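Local coordinates for WZI (Escherichia coli, PDB 2YNK), which is an outer-membrane beta-barrel lectin that takes part in assembling the group 1 capsule of Escherichia coli, at residues T82-G87 against S385-Y390; P303-F308 against T332-S337; G364-L369 against V393-Q398. All coordinates share one frame; numbering follows the deposited sequence.

Interactions 1 and 3 are buried and interaction 2 is partly exposed; 2 and 3 are centred about 21 and 20 Å from the chain centre, where loops meet the ends of barrel strands, against 13 Å for interaction 1 at the barrel wall. Interaction 1 rests on the guanidinium of one arginine, interaction 2 on a backbone-and-amide bond pair flanked by apolar and selenium contacts, and interaction 3 on proline packing with no hydrogen bond across it. Interactions 2 and 3 are joined: Thr332 OG1 lies 2.7 Å from Gly367 N, a probable hydrogen bond. Interactions 1 and 3 use neighbouring strands, 383-393 and 368-377, and touch where Pro83 packs on Leu369. Interactions 1 and 2 do not touch.

Interaction 1 of 3, residues T82-G87 against S385-Y390; sequences TPQGFG and STRLVY
Arg387 meets Thr82 and Pro83 with the end of its guanidinium, pinning a loop to the wall of an antiparallel beta-barrel. The loop lies between strands 69-76 and 95-104, while Arg387 belongs to strand 383-393, distant in sequence. Arg387 and Val389 both point at the loop, whereas the intervening Leu388 is exposed, which is consistent with the loop lying on the inner face. The shorter bond, 2.8 Å and bent at the hydrogen (135°), runs from Arg387 NH2 to Pro83 O. A weak one joins Arg387 NH1 to Thr82 OG1 at 3.4 Å; both acceptors sit at the edge of the guanidinium. With CG anti to the backbone N (chi1 180°) and the chain extended as far as NE, the arginine spans the gap to the loop. Arg387 NE makes a salt bridge with Glu157, its strongest polar partner, while NH1 and NH2 face the loop. Val389 adds the apolar half of the contact: its CG1 meets Thr82 CG2 tip to tip at 3.5 Å and also lies above one guanidinium face, toward the rim. In the second shell Gln84 folds back, its NE2 donating to Thr82 O at 3.0 Å, and its OE1 accepts a bond from Gln414 of strand 408-422. The Gln84 amide stands nearly perpendicular to the guanidinium, 88° between planes, with NE2 3.7 Å from Arg387 NH1.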
loop_
_atom_site.group_PDB
_atom_site.type_symbol
_atom_site.label_atom_id
_atom_site.label_comp_id
_atom_site.label_asym_id
_atom_site.label_seq_id
_atom_site.Cartn_x
_atom_site.Cartn_y
_atom_site.Cartn_z
ATOM N N THR A 82 -2.389 8.547 -15.140
ATOM C CA THR A 82 -3.232 7.662 -14.350
ATOM C C THR A 82 -2.663 7.563 -12.937
ATOM O O THR A 82 -1.467 7.793 -12.727
ATOM C CB THR A 82 -3.305 6.252 -14.972
ATOM O OG1 THR A 82 -2.043 5.580 -14.826
ATOM C CG2 THR A 82 -3.681 6.339 -16.446
ATOM N N PRO A 83 -3.514 7.224 -11.955
ATOM C CA PRO A 83 -3.036 6.950 -10.602
ATOM C C PRO A 83 -2.210 5.662 -10.555
ATOM O O PRO A 83 -2.359 4.822 -11.437
ATOM C CB PRO A 83 -4.330 6.780 -9.809
ATOM C CG PRO A 83 -5.325 6.311 -10.816
ATOM C CD PRO A 83 -4.975 7.064 -12.058
ATOM N N GLN A 84 -1.359 5.523 -9.541
ATOM C CA GLN A 84 -0.410 4.409 -9.459
ATOM C C GLN A 84 -0.705 3.498 -8.287
ATOM O O GLN A 84 -1.303 3.897 -7.295
ATOM C CB GLN A 84 1.024 4.920 -9.318
ATOM C CG GLN A 84 1.467 5.847 -10.423
ATOM C CD GLN A 84 1.433 5.184 -11.769
ATOM O OE1 GLN A 84 2.321 4.397 -12.103
ATOM N NE2 GLN A 84 0.406 5.497 -12.561
ATOM N N GLY A 85 -0.235 2.266 -8.391
ATOM C CA GLY A 85 -0.579 1.247 -7.421
ATOM C C GLY A 85 0.283 1.187 -6.182
ATOM O O GLY A 85 1.101 2.057 -5.894
ATOM N N PHE A 86 0.053 0.125 -5.436
ATOM C CA PHE A 86 0.846 -0.228 -4.289
ATOM C C PHE A 86 2.317 0.003 -4.565
ATOM O O PHE A 86 2.881 -0.534 -5.521
ATOM C CB PHE A 86 0.585 -1.691 -3.945
ATOM C CG PHE A 86 1.434 -2.210 -2.844
ATOM C CD1 PHE A 86 2.665 -2.771 -3.119
ATOM C CD2 PHE A 86 0.996 -2.150 -1.539
ATOM C CE1 PHE A 86 3.454 -3.254 -2.106
ATOM C CE2 PHE A 86 1.777 -2.641 -0.519
ATOM C CZ PHE A 86 3.017 -3.189 -0.805
ATOM N N GLY A 87 2.908 0.847 -3.728
ATOM C CA GLY A 87 4.324 1.155 -3.771
ATOM C C GLY A 87 4.793 1.978 -4.954
ATOM O O GLY A 87 5.999 2.076 -5.185
ATOM N N SER A 385 6.298 -5.654 -17.492
ATOM C CA SER A 385 4.918 -5.431 -17.096
ATOM C C SER A 385 4.143 -4.645 -18.137
ATOM O O SER A 385 4.715 -3.912 -18.940
ATOM C CB SER A 385 4.860 -4.746 -15.731
ATOM O OG SER A 385 6.073 -4.073 -15.455
ATOM N N THR A 386 2.831 -4.839 -18.132
ATOM C CA THR A 386 1.928 -4.050 -18.952
ATOM C C THR A 386 0.671 -3.745 -18.158
ATOM O O THR A 386 0.158 -4.605 -17.436
ATOM C CB THR A 386 1.580 -4.776 -20.251
ATOM O OG1 THR A 386 2.781 -4.942 -21.007
ATOM C CG2 THR A 386 0.578 -3.976 -21.074
ATOM N N ARG A 387 0.190 -2.513 -18.284
ATOM C CA ARG A 387 -0.925 -2.062 -17.479
ATOM C C ARG A 387 -1.870 -1.190 -18.270
ATOM O O ARG A 387 -1.455 -0.183 -18.819
ATOM C CB ARG A 387 -0.393 -1.291 -16.288
ATOM C CG ARG A 387 -1.483 -0.767 -15.388
ATOM C CD ARG A 387 -0.962 -0.453 -14.001
ATOM N NE ARG A 387 -1.931 0.386 -13.289
ATOM C CZ ARG A 387 -1.969 1.718 -13.325
ATOM N NH1 ARG A 387 -1.087 2.420 -14.029
ATOM N NH2 ARG A 387 -2.900 2.353 -12.637
ATOM N N LEU A 388 -3.133 -1.594 -18.340
ATOM C CA LEU A 388 -4.185 -0.777 -18.942
ATOM C C LEU A 388 -5.095 -0.254 -17.839
ATOM O O LEU A 388 -5.301 -0.924 -16.824
ATOM C CB LEU A 388 -5.008 -1.588 -19.943
ATOM C CG LEU A 388 -4.292 -2.065 -21.207
ATOM C CD1 LEU A 388 -5.122 -3.117 -21.932
ATOM C CD2 LEU A 388 -3.984 -0.899 -22.134
ATOM N N VAL A 389 -5.644 0.937 -18.044
ATOM C CA VAL A 389 -6.516 1.544 -17.054
ATOM C C VAL A 389 -7.513 2.521 -17.683
ATOM O O VAL A 389 -7.175 3.273 -18.586
ATOM C CB VAL A 389 -5.680 2.236 -15.953
ATOM C CG1 VAL A 389 -4.450 2.889 -16.548
ATOM C CG2 VAL A 389 -6.506 3.259 -15.196
ATOM N N TYR A 390 -8.751 2.460 -17.202
ATOM C CA TYR A 390 -9.805 3.409 -17.530
ATOM C C TYR A 390 -10.250 4.028 -16.216
ATOM O O TYR A 390 -10.511 3.299 -15.258
ATOM C CB TYR A 390 -10.992 2.704 -18.198
ATOM C CG TYR A 390 -12.243 3.560 -18.318
ATOM C CD1 TYR A 390 -13.094 3.752 -17.222
ATOM C CD2 TYR A 390 -12.571 4.184 -19.515
ATOM C CE1 TYR A 390 -14.227 4.539 -17.321
ATOM C CE2 TYR A 390 -13.706 4.972 -19.624
ATOM C CZ TYR A 390 -14.530 5.143 -18.524
ATOM O OH TYR A 390 -15.661 5.923 -18.627
#

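Interaction 2 of 3, residues P303-F308 against T332-S337; sequences PSANMF and TRTNMS
Phe308 and Met336 cross at about a right angle, the ring's CD1 coming 3.9 Å from Met336 CG. The selenium of Met336, a selenomethionine, stands 5.1 Å from the centroid of the Phe308 ring and 31° off its normal, an oblique Met-aromatic contact. Asn335 CA lies beside the same ring, near its plane at the edge. The main role of Asn335 is polar, however: its N donates to Asn306 O at 3.1 Å, and its OD1 accepts from Asn306 N at 3.3 Å, the donor standing above the plane of the Asn335 amide carbonyl (49° out of it). Backbone and side chain of one asparagine thus satisfy both backbone polar groups of Asn306. The Asn335 CG lies beside the backbone N (chi1 -57°), from where OD1 reaches Asn306 N. Both bonds tie Asn306, near the start of barrel strand 306-317, to the loop that follows its hairpin partner, strand 322-331. The chain turns a corner at Ala305, and Asn306 ND2 bonds back to Pro303 O across it, 3.0 Å. Met307, also selenomethionine, packs on the loop through its CG, 3.5 Å from Arg333 O and 3.8 Å from Thr332 CA; its SE lies 4.1 Å from Thr332 CB, and beyond it the chain bends at chi3. Thr332 OG1 is hydrogen-bonded to Gly364 O, and Met307 also touches Leu270 of strand 268-278.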
loop_
_atom_site.group_PDB
_atom_site.type_symbol
_atom_site.label_atom_id
_atom_site.label_comp_id
_atom_site.label_asym_id
_atom_site.label_seq_id
_atom_site.Cartn_x
_atom_site.Cartn_y
_atom_site.Cartn_z
ATOM N N PRO A 303 -21.133 -0.413 7.852
ATOM C CA PRO A 303 -20.880 0.922 7.332
ATOM C C PRO A 303 -21.930 1.375 6.323
ATOM O O PRO A 303 -22.594 0.542 5.717
ATOM C CB PRO A 303 -19.541 0.753 6.628
ATOM C CG PRO A 303 -19.594 -0.635 6.109
ATOM C CD PRO A 303 -20.315 -1.425 7.162
ATOM N N SER A 304 -22.055 2.691 6.147
ATOM C CA SER A 304 -22.950 3.291 5.149
ATOM C C SER A 304 -22.164 4.285 4.284
ATOM O O SER A 304 -20.975 4.514 4.518
ATOM C CB SER A 304 -24.102 4.016 5.842
ATOM O OG SER A 304 -24.470 3.358 7.040
ATOM N N ALA A 305 -22.832 4.885 3.298
ATOM C CA ALA A 305 -22.189 5.828 2.371
ATOM C C ALA A 305 -20.910 5.197 1.811
ATOM O O ALA A 305 -19.812 5.757 1.917
ATOM C CB ALA A 305 -21.895 7.140 3.072
ATOM N N ASN A 306 -21.094 4.028 1.196
ATOM C CA ASN A 306 -20.011 3.081 0.944
ATOM C C ASN A 306 -19.286 3.227 -0.385
ATOM O O ASN A 306 -19.902 3.363 -1.434
ATOM C CB ASN A 306 -20.540 1.648 1.052
ATOM C CG ASN A 306 -20.836 1.250 2.476
ATOM O OD1 ASN A 306 -19.932 1.159 3.303
ATOM N ND2 ASN A 306 -22.102 1.004 2.772
HETATM N N MSE A 307 -17.960 3.172 -0.309
HETATM C CA MSE A 307 -17.096 3.060 -1.483
HETATM C C MSE A 307 -16.770 1.610 -1.668
HETATM O O MSE A 307 -16.662 0.868 -0.696
HETATM C CB MSE A 307 -15.823 3.867 -1.262
HETATM C CG MSE A 307 -16.190 5.338 -1.106
HETATM SE SE MSE A 307 -14.597 6.362 -0.611
HETATM C CE MSE A 307 -14.461 5.794 1.272
ATOM N N PHE A 308 -16.605 1.200 -2.920
ATOM C CA PHE A 308 -16.423 -0.201 -3.253
ATOM C C PHE A 308 -15.145 -0.475 -4.029
ATOM O O PHE A 308 -14.626 0.387 -4.757
ATOM C CB PHE A 308 -17.611 -0.694 -4.058
ATOM C CG PHE A 308 -18.881 -0.738 -3.277
ATOM C CD1 PHE A 308 -19.705 0.381 -3.205
ATOM C CD2 PHE A 308 -19.255 -1.894 -2.603
ATOM C CE1 PHE A 308 -20.885 0.344 -2.483
ATOM C CE2 PHE A 308 -20.434 -1.937 -1.879
ATOM C CZ PHE A 308 -21.249 -0.815 -1.819
ATOM N N THR A 332 -15.271 5.045 -5.889
ATOM C CA THR A 332 -15.164 5.913 -4.716
ATOM C C THR A 332 -16.243 7.005 -4.687
ATOM O O THR A 332 -16.096 8.026 -4.007
ATOM C CB THR A 332 -13.753 6.514 -4.594
ATOM O OG1 THR A 332 -13.471 7.313 -5.749
ATOM C CG2 THR A 332 -12.722 5.394 -4.466
ATOM N N ARG A 333 -17.333 6.784 -5.409
ATOM C CA ARG A 333 -18.551 7.548 -5.174
ATOM C C ARG A 333 -19.240 7.001 -3.925
ATOM O O ARG A 333 -18.799 6.001 -3.352
ATOM C CB ARG A 333 -19.495 7.446 -6.375
ATOM C CG ARG A 333 -18.925 8.018 -7.664
ATOM C CD ARG A 333 -19.867 7.804 -8.833
ATOM N NE ARG A 333 -19.892 6.405 -9.248
ATOM C CZ ARG A 333 -20.702 5.916 -10.181
ATOM N NH1 ARG A 333 -21.567 6.704 -10.815
ATOM N NH2 ARG A 333 -20.645 4.626 -10.482
ATOM N N THR A 334 -20.317 7.656 -3.503
ATOM C CA THR A 334 -21.141 7.140 -2.416
ATOM C C THR A 334 -22.273 6.290 -2.989
ATOM O O THR A 334 -23.145 6.790 -3.716
ATOM C CB THR A 334 -21.681 8.266 -1.533
ATOM O OG1 THR A 334 -20.634 8.705 -0.658
ATOM C CG2 THR A 334 -22.859 7.777 -0.698
ATOM N N ASN A 335 -22.233 4.999 -2.659
ATOM C CA ASN A 335 -23.149 4.014 -3.213
ATOM C C ASN A 335 -23.226 4.075 -4.736
ATOM O O ASN A 335 -24.302 3.982 -5.311
ATOM C CB ASN A 335 -24.542 4.180 -2.606
ATOM C CG ASN A 335 -24.535 4.086 -1.094
ATOM O OD1 ASN A 335 -23.772 3.311 -0.509
ATOM N ND2 ASN A 335 -25.399 4.865 -0.453
HETATM N N MSE A 336 -22.075 4.241 -5.381
HETATM C CA MSE A 336 -21.982 4.194 -6.837
HETATM C C MSE A 336 -22.971 5.094 -7.527
HETATM O O MSE A 336 -23.512 4.738 -8.567
HETATM C CB MSE A 336 -22.208 2.760 -7.308
HETATM C CG MSE A 336 -21.471 1.739 -6.455
HETATM SE SE MSE A 336 -21.393 0.023 -7.425
HETATM C CE MSE A 336 -22.908 -0.855 -6.505
ATOM N N SER A 337 -23.215 6.272 -6.965
ATOM C CA SER A 337 -24.151 7.214 -7.564
ATOM C C SER A 337 -23.920 8.628 -7.058
ATOM O O SER A 337 -23.604 9.532 -7.833
ATOM C CB SER A 337 -25.585 6.790 -7.258
ATOM O OG SER A 337 -25.786 6.669 -5.860
#

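Interaction 3 of 3, residues G364-L369 against V393-Q398; sequences GGDGQL and VNPENQ
Asp366 packs its CB against Pro395 CD (3.4 Å) and Pro395 CG (3.5 Å). The backbone O of Asp366 touches the same CD, so that end of the ring is met by both main chain and side chain. Next along the side chain, CG is anti to the carbonyl carbon (chi1 -50°). At the tip, OD2 comes 3.3 Å from Gln398 NE2, but the angle is poor and this is no hydrogen bond; the carboxylate and amide planes are 56° apart and the two side chains cross at about a right angle. The same OD2 is 4.2 Å from Glu396 CG. OD1 takes a weak hydrogen bond from Asn340 N, and Asn340 OD1 is also the acceptor for Gln398 NE2, so one outside residue serves both side chains. Pro395 and Glu396 sit within the type I beta turn Asn394 to Asn397, with Gln398 next after it, in the loop after barrel strand 383-393; Asp366 itself comes just ahead of the neighbouring strand 368-377. That turn is closed by Asn397 N to Asn394 O, 2.9 Å. The Asn394 side chain braces it further: OD1 accepts from Gln398 N at 2.8 Å, and ND2 donates to Gln398 O at 3.0 Å with the acceptor in the amide plane. Asn394 ND2 is also bonded to Phe404 O.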
loop_
_atom_site.group_PDB
_atom_site.type_symbol
_atom_site.label_atom_id
_atom_site.label_comp_id
_atom_site.label_asym_id
_atom_site.label_seq_id
_atom_site.Cartn_x
_atom_site.Cartn_y
_atom_site.Cartn_z
ATOM N N GLY A 364 -8.734 9.656 -5.416
ATOM C CA GLY A 364 -9.545 10.606 -4.676
ATOM C C GLY A 364 -10.968 10.109 -4.688
ATOM O O GLY A 364 -11.232 8.965 -5.052
ATOM N N GLY A 365 -11.886 10.975 -4.286
ATOM C CA GLY A 365 -13.294 10.616 -4.188
ATOM C C GLY A 365 -14.047 10.808 -5.488
ATOM O O GLY A 365 -13.599 11.532 -6.377
ATOM N N ASP A 366 -15.203 10.147 -5.565
ATOM C CA ASP A 366 -16.114 10.174 -6.716
ATOM C C ASP A 366 -15.556 9.521 -7.981
ATOM O O ASP A 366 -16.071 9.751 -9.076
ATOM C CB ASP A 366 -16.554 11.608 -7.022
ATOM C CG ASP A 366 -17.048 12.343 -5.800
ATOM O OD1 ASP A 366 -17.644 11.693 -4.913
ATOM O OD2 ASP A 366 -16.837 13.579 -5.742
ATOM N N GLY A 367 -14.529 8.687 -7.830
ATOM C CA GLY A 367 -13.847 8.092 -8.969
ATOM C C GLY A 367 -14.308 6.685 -9.297
ATOM O O GLY A 367 -14.679 5.921 -8.414
ATOM N N GLN A 368 -14.275 6.348 -10.581
ATOM C CA GLN A 368 -14.524 4.987 -11.053
ATOM C C GLN A 368 -13.282 4.498 -11.799
ATOM O O GLN A 368 -12.709 5.239 -12.603
ATOM C CB GLN A 368 -15.728 4.965 -11.984
ATOM C CG GLN A 368 -16.946 5.650 -11.407
ATOM C CD GLN A 368 -18.100 5.657 -12.373
ATOM O OE1 GLN A 368 -18.543 4.608 -12.830
ATOM N NE2 GLN A 368 -18.600 6.841 -12.686
ATOM N N LEU A 369 -12.872 3.257 -11.540
ATOM C CA LEU A 369 -11.616 2.734 -12.079
ATOM C C LEU A 369 -11.660 1.228 -12.340
ATOM O O LEU A 369 -12.088 0.453 -11.490
ATOM C CB LEU A 369 -10.474 3.069 -11.123
ATOM C CG LEU A 369 -9.055 2.593 -11.443
ATOM C CD1 LEU A 369 -8.073 3.710 -11.138
ATOM C CD2 LEU A 369 -8.685 1.342 -10.655
ATOM N N VAL A 393 -12.436 10.539 -13.048
ATOM C CA VAL A 393 -11.938 11.099 -11.799
ATOM C C VAL A 393 -12.495 12.506 -11.518
ATOM O O VAL A 393 -12.746 13.288 -12.445
ATOM C CB VAL A 393 -10.399 11.137 -11.801
ATOM C CG1 VAL A 393 -9.841 9.728 -11.910
ATOM C CG2 VAL A 393 -9.864 11.992 -12.938
ATOM N N ASN A 394 -12.683 12.803 -10.230
ATOM C CA ASN A 394 -13.104 14.123 -9.735
ATOM C C ASN A 394 -14.200 14.835 -10.563
ATOM O O ASN A 394 -14.037 15.985 -10.985
ATOM C CB ASN A 394 -11.874 15.026 -9.539
ATOM C CG ASN A 394 -12.153 16.210 -8.620
ATOM O OD1 ASN A 394 -13.285 16.410 -8.168
ATOM N ND2 ASN A 394 -11.124 17.011 -8.348
ATOM N N PRO A 395 -15.343 14.165 -10.762
ATOM C CA PRO A 395 -16.415 14.726 -11.586
ATOM C C PRO A 395 -16.939 16.090 -11.103
ATOM O O PRO A 395 -17.474 16.849 -11.907
ATOM C CB PRO A 395 -17.513 13.661 -11.499
ATOM C CG PRO A 395 -17.261 12.966 -10.213
ATOM C CD PRO A 395 -15.770 12.936 -10.073
ATOM N N GLU A 396 -16.781 16.383 -9.811
ATOM C CA GLU A 396 -17.208 17.658 -9.218
ATOM C C GLU A 396 -16.097 18.711 -9.134
ATOM O O GLU A 396 -16.268 19.727 -8.464
ATOM C CB GLU A 396 -17.778 17.414 -7.810
ATOM C CG GLU A 396 -19.008 16.516 -7.773
ATOM C CD GLU A 396 -20.146 17.053 -8.624
ATOM O OE1 GLU A 396 -20.363 18.287 -8.632
ATOM O OE2 GLU A 396 -20.815 16.239 -9.300
ATOM N N ASN A 397 -14.976 18.475 -9.813
ATOM C CA ASN A 397 -13.826 19.393 -9.806
ATOM C C ASN A 397 -13.492 19.955 -8.426
ATOM O O ASN A 397 -13.278 21.152 -8.268
ATOM C CB ASN A 397 -14.025 20.523 -10.815
ATOM C CG ASN A 397 -14.045 20.027 -12.245
ATOM O OD1 ASN A 397 -13.047 20.096 -12.953
ATOM N ND2 ASN A 397 -15.181 19.511 -12.673
ATOM N N GLN A 398 -13.435 19.063 -7.444
ATOM C CA GLN A 398 -13.160 19.416 -6.056
ATOM C C GLN A 398 -11.718 19.876 -5.888
ATOM O O GLN A 398 -10.783 19.147 -6.227
ATOM C CB GLN A 398 -13.394 18.208 -5.127
ATOM C CG GLN A 398 -14.754 17.532 -5.263
ATOM C CD GLN A 398 -14.901 16.281 -4.418
ATOM O OE1 GLN A 398 -13.973 15.465 -4.293
ATOM N NE2 GLN A 398 -16.079 16.109 -3.841
#